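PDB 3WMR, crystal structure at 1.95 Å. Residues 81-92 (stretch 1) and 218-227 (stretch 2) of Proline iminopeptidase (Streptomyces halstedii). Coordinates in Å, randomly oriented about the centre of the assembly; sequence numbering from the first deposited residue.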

# COMPACT_ATOMS: atom_id res chain seq x y z
N GLN A 81 2.27 -5.68 -8.67
CA GLN A 81 3.25 -6.62 -8.14
C GLN A 81 2.98 -8.06 -8.60
O GLN A 81 1.87 -8.42 -8.97
N LEU A 82 4.03 -8.87 -8.59
CA LEU A 82 3.93 -10.24 -9.10
C LEU A 82 2.88 -11.01 -8.33
O LEU A 82 2.84 -10.95 -7.10
N GLY A 83 2.04 -11.75 -9.05
CA GLY A 83 1.03 -12.61 -8.45
C GLY A 83 -0.39 -12.14 -8.71
O GLY A 83 -1.33 -12.92 -8.57
N ASN A 84 -0.56 -10.87 -9.07
CA ASN A 84 -1.91 -10.36 -9.35
C ASN A 84 -1.94 -9.27 -10.42
O ASN A 84 -0.90 -8.78 -10.86
N GLY A 85 -3.15 -8.90 -10.84
CA GLY A 85 -3.33 -7.90 -11.88
C GLY A 85 -2.69 -8.32 -13.20
O GLY A 85 -2.79 -9.48 -13.60
N GLY A 86 -2.01 -7.37 -13.84
CA GLY A 86 -1.44 -7.59 -15.17
C GLY A 86 -0.15 -8.37 -15.16
O GLY A 86 0.37 -8.71 -16.22
N SER A 87 0.39 -8.65 -13.98
CA SER A 87 1.64 -9.41 -13.86
C SER A 87 1.35 -10.91 -13.90
O SER A 87 0.20 -11.31 -13.94
N THR A 88 2.40 -11.73 -13.91
CA THR A 88 2.24 -13.18 -13.95
C THR A 88 1.51 -13.67 -12.70
O THR A 88 1.88 -13.33 -11.57
N HIS A 89 0.45 -14.45 -12.90
CA HIS A 89 -0.25 -15.14 -11.81
C HIS A 89 0.40 -16.48 -11.58
O HIS A 89 0.75 -17.17 -12.53
N LEU A 90 0.60 -16.83 -10.31
CA LEU A 90 1.20 -18.10 -9.94
C LEU A 90 0.34 -18.76 -8.86
O LEU A 90 0.78 -18.90 -7.71
N PRO A 91 -0.89 -19.18 -9.22
CA PRO A 91 -1.81 -19.78 -8.24
C PRO A 91 -1.22 -20.95 -7.46
O PRO A 91 -1.59 -21.16 -6.31
N GLU A 92 -0.32 -21.71 -8.08
CA GLU A 92 0.23 -22.92 -7.45
C GLU A 92 1.58 -22.69 -6.76
O GLU A 92 2.28 -23.65 -6.42
N MET A 218 -12.00 -6.52 -6.49
CA MET A 218 -12.38 -7.66 -7.33
C MET A 218 -11.18 -8.39 -7.94
O MET A 218 -11.28 -9.58 -8.23
N GLU A 219 -10.06 -7.69 -8.14
CA GLU A 219 -8.83 -8.36 -8.57
C GLU A 219 -8.34 -9.32 -7.48
O GLU A 219 -7.80 -10.39 -7.78
N ILE A 220 -8.52 -8.92 -6.23
CA ILE A 220 -8.16 -9.77 -5.09
C ILE A 220 -9.07 -11.01 -5.03
O ILE A 220 -8.60 -12.15 -4.86
N TYR A 221 -10.38 -10.80 -5.18
CA TYR A 221 -11.31 -11.92 -5.24
C TYR A 221 -10.94 -12.93 -6.33
O TYR A 221 -11.02 -14.13 -6.12
N ASN A 222 -10.55 -12.43 -7.50
CA ASN A 222 -10.36 -13.32 -8.64
C ASN A 222 -9.06 -14.09 -8.59
O ASN A 222 -9.00 -15.20 -9.10
N ASP A 223 -8.01 -13.53 -7.97
CA ASP A 223 -6.84 -14.34 -7.59
C ASP A 223 -6.34 -13.94 -6.20
O ASP A 223 -5.51 -13.05 -6.07
N PRO A 224 -6.84 -14.62 -5.17
CA PRO A 224 -6.52 -14.22 -3.81
C PRO A 224 -5.23 -14.86 -3.29
O PRO A 224 -4.93 -14.74 -2.11
N THR A 225 -4.47 -15.52 -4.17
CA THR A 225 -3.28 -16.28 -3.77
C THR A 225 -2.39 -15.47 -2.84
O THR A 225 -2.14 -15.86 -1.71
N VAL A 226 -1.96 -14.30 -3.33
CA VAL A 226 -0.93 -13.50 -2.64
C VAL A 226 -1.46 -12.89 -1.34
O VAL A 226 -0.86 -13.06 -0.28
N TYR A 227 -2.58 -12.19 -1.44
CA TYR A 227 -3.22 -11.53 -0.29
C TYR A 227 -3.55 -12.51 0.84
O TYR A 227 -3.27 -12.22 2.01

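The contact between the irregular loop 81-92 and the segment 218-227, in which one helix ends at Asn222 and another begins at Thr225, buries 428 Å² and is organised largely by two polar side chains, Asp223 and Asn84. Asp223, the first residue to leave helical geometry after 218-222, points toward the loop with chi1 at t (-166°), and its two carboxylate oxygens have separate partners. Asp223 OD2 accepts a hydrogen bond from His89 ND1 at 2.8 Å, lying at the edge of the imidazole near its plane. Asp223 OD1 stays within its own stretch, accepting from Thr225 OG1 (2.5 Å) and Thr225 N (3.2 Å), so the carboxylate also braces the start of the next helix. His89 (chi1 m) leaves its backbone sideways, but its ring reaches inward; its other nitrogen, His89 NE2, donates to Gly85 O at 2.7 Å, fixing the ring between loop and carboxylate.

Asn84 also points toward the other stretch, with chi1 between wells at -143°. Asn84 ND2 makes a weak hydrogen bond to Glu219 O (3.2 Å), while Asn84 OD1 receives another weak one from Gly85 N (3.1 Å) and lies 3.6 Å from Asp223 CB. Beside it, Glu219 (chi1 and chi2 both m) brings OE1 to 3.5 Å from Gly85 CA.

Van der Waals contacts fill in around this network. Val226 (chi1 t) sets CG2 3.7 Å from Gly83 CA; a CB on Gly83 would clash with that methyl, and the backbone angles there independently call for glycine. Thr225 (chi1 m) places OG1 3.6 Å from Pro91 CA and CG2 4.0 Å from Leu90 O.

Two waters complete the junction. Water 1 accepts from Val226 N (2.9 Å) and lies within hydrogen-bonding distance of Gly83 O (3.0 Å) and Asp223 O (2.8 Å); water 2 accepts from Leu90 N (2.7 Å) and donates to Gly83 O (2.9 Å) and Asp223 OD2 (3.0 Å).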

# COMPACT_ATOMS: atom_id res chain seq x y z
CB GLN A 81 3.30 -6.49 -6.62
CG GLN A 81 3.85 -5.13 -6.19
CD GLN A 81 3.47 -4.73 -4.78
OE1 GLN A 81 3.52 -5.54 -3.86
NE2 GLN A 81 3.16 -3.44 -4.61
CB LEU A 82 5.26 -10.97 -8.97
CG LEU A 82 5.33 -12.38 -9.56
CD1 LEU A 82 5.28 -12.33 -11.08
CD2 LEU A 82 6.59 -13.10 -9.10
CB ASN A 84 -2.58 -9.85 -8.07
CG ASN A 84 -4.08 -10.15 -8.03
OD1 ASN A 84 -4.60 -10.82 -8.92
ND2 ASN A 84 -4.76 -9.65 -7.01
CB SER A 87 2.36 -9.01 -12.57
OG SER A 87 2.60 -7.61 -12.57
CB THR A 88 3.61 -13.90 -14.06
OG1 THR A 88 4.39 -13.31 -15.11
CG2 THR A 88 3.43 -15.40 -14.36
CB HIS A 89 -1.72 -15.32 -12.16
CG HIS A 89 -2.47 -14.04 -12.26
ND1 HIS A 89 -3.50 -13.70 -11.41
CD2 HIS A 89 -2.31 -12.98 -13.09
CE1 HIS A 89 -3.95 -12.50 -11.72
NE2 HIS A 89 -3.24 -12.04 -12.74
CB LEU A 90 2.63 -17.89 -9.43
CG LEU A 90 3.63 -17.19 -10.36
CD1 LEU A 90 3.34 -15.70 -10.48
CD2 LEU A 90 5.05 -17.40 -9.86
CB PRO A 91 -2.99 -20.25 -9.10
CG PRO A 91 -2.92 -19.45 -10.35
CD PRO A 91 -1.46 -19.17 -10.58
CB GLU A 92 0.28 -24.08 -8.47
CG GLU A 92 -1.03 -24.88 -8.54
CD GLU A 92 -0.95 -26.13 -9.40
OE1 GLU A 92 0.16 -26.56 -9.79
OE2 GLU A 92 -2.02 -26.71 -9.69
CB MET A 218 -13.34 -7.22 -8.45
CG MET A 218 -14.72 -6.79 -7.94
SD MET A 218 -15.58 -8.02 -6.94
CE MET A 218 -15.59 -9.43 -8.06
CB GLU A 219 -7.74 -7.36 -8.93
CG GLU A 219 -8.01 -6.54 -10.18
CD GLU A 219 -7.67 -7.28 -11.47
OE1 GLU A 219 -6.79 -8.17 -11.48
OE2 GLU A 219 -8.28 -6.95 -12.51
CB ILE A 220 -8.21 -8.97 -3.78
CG1 ILE A 220 -7.17 -7.84 -3.81
CG2 ILE A 220 -7.94 -9.89 -2.59
CD1 ILE A 220 -7.25 -6.86 -2.66
CB TYR A 221 -12.73 -11.45 -5.50
CG TYR A 221 -13.68 -12.61 -5.76
CD1 TYR A 221 -14.17 -13.38 -4.71
CD2 TYR A 221 -14.03 -12.97 -7.06
CE1 TYR A 221 -15.02 -14.46 -4.95
CE2 TYR A 221 -14.87 -14.04 -7.30
CZ TYR A 221 -15.37 -14.78 -6.24
OH TYR A 221 -16.22 -15.86 -6.49
CB ASN A 222 -10.53 -12.57 -9.96
CG ASN A 222 -12.00 -12.35 -10.33
OD1 ASN A 222 -12.77 -13.32 -10.48
ND2 ASN A 222 -12.39 -11.09 -10.47
CB ASP A 223 -5.73 -14.26 -8.63
CG ASP A 223 -4.67 -15.34 -8.42
OD1 ASP A 223 -4.64 -15.98 -7.33
OD2 ASP A 223 -3.84 -15.55 -9.34
CB PRO A 224 -7.74 -14.72 -3.03
CG PRO A 224 -8.16 -15.95 -3.75
CD PRO A 224 -7.73 -15.80 -5.19
CB THR A 225 -2.47 -16.73 -5.00
OG1 THR A 225 -3.29 -17.53 -5.86
CG2 THR A 225 -1.24 -17.54 -4.59
CB VAL A 226 -0.37 -12.39 -3.56
CG1 VAL A 226 0.70 -11.55 -2.85
CG2 VAL A 226 0.20 -12.98 -4.84
CB TYR A 227 -4.49 -10.79 -0.75
CG TYR A 227 -5.12 -9.86 0.26
CD1 TYR A 227 -4.67 -8.55 0.42
CD2 TYR A 227 -6.22 -10.25 1.01
CE1 TYR A 227 -5.27 -7.69 1.32
CE2 TYR A 227 -6.82 -9.39 1.92
CZ TYR A 227 -6.34 -8.11 2.07
OH TYR A 227 -6.92 -7.26 2.97
O HOH W 1 -2.78 -13.42 -5.96
O HOH W 2 -1.00 -15.78 -8.45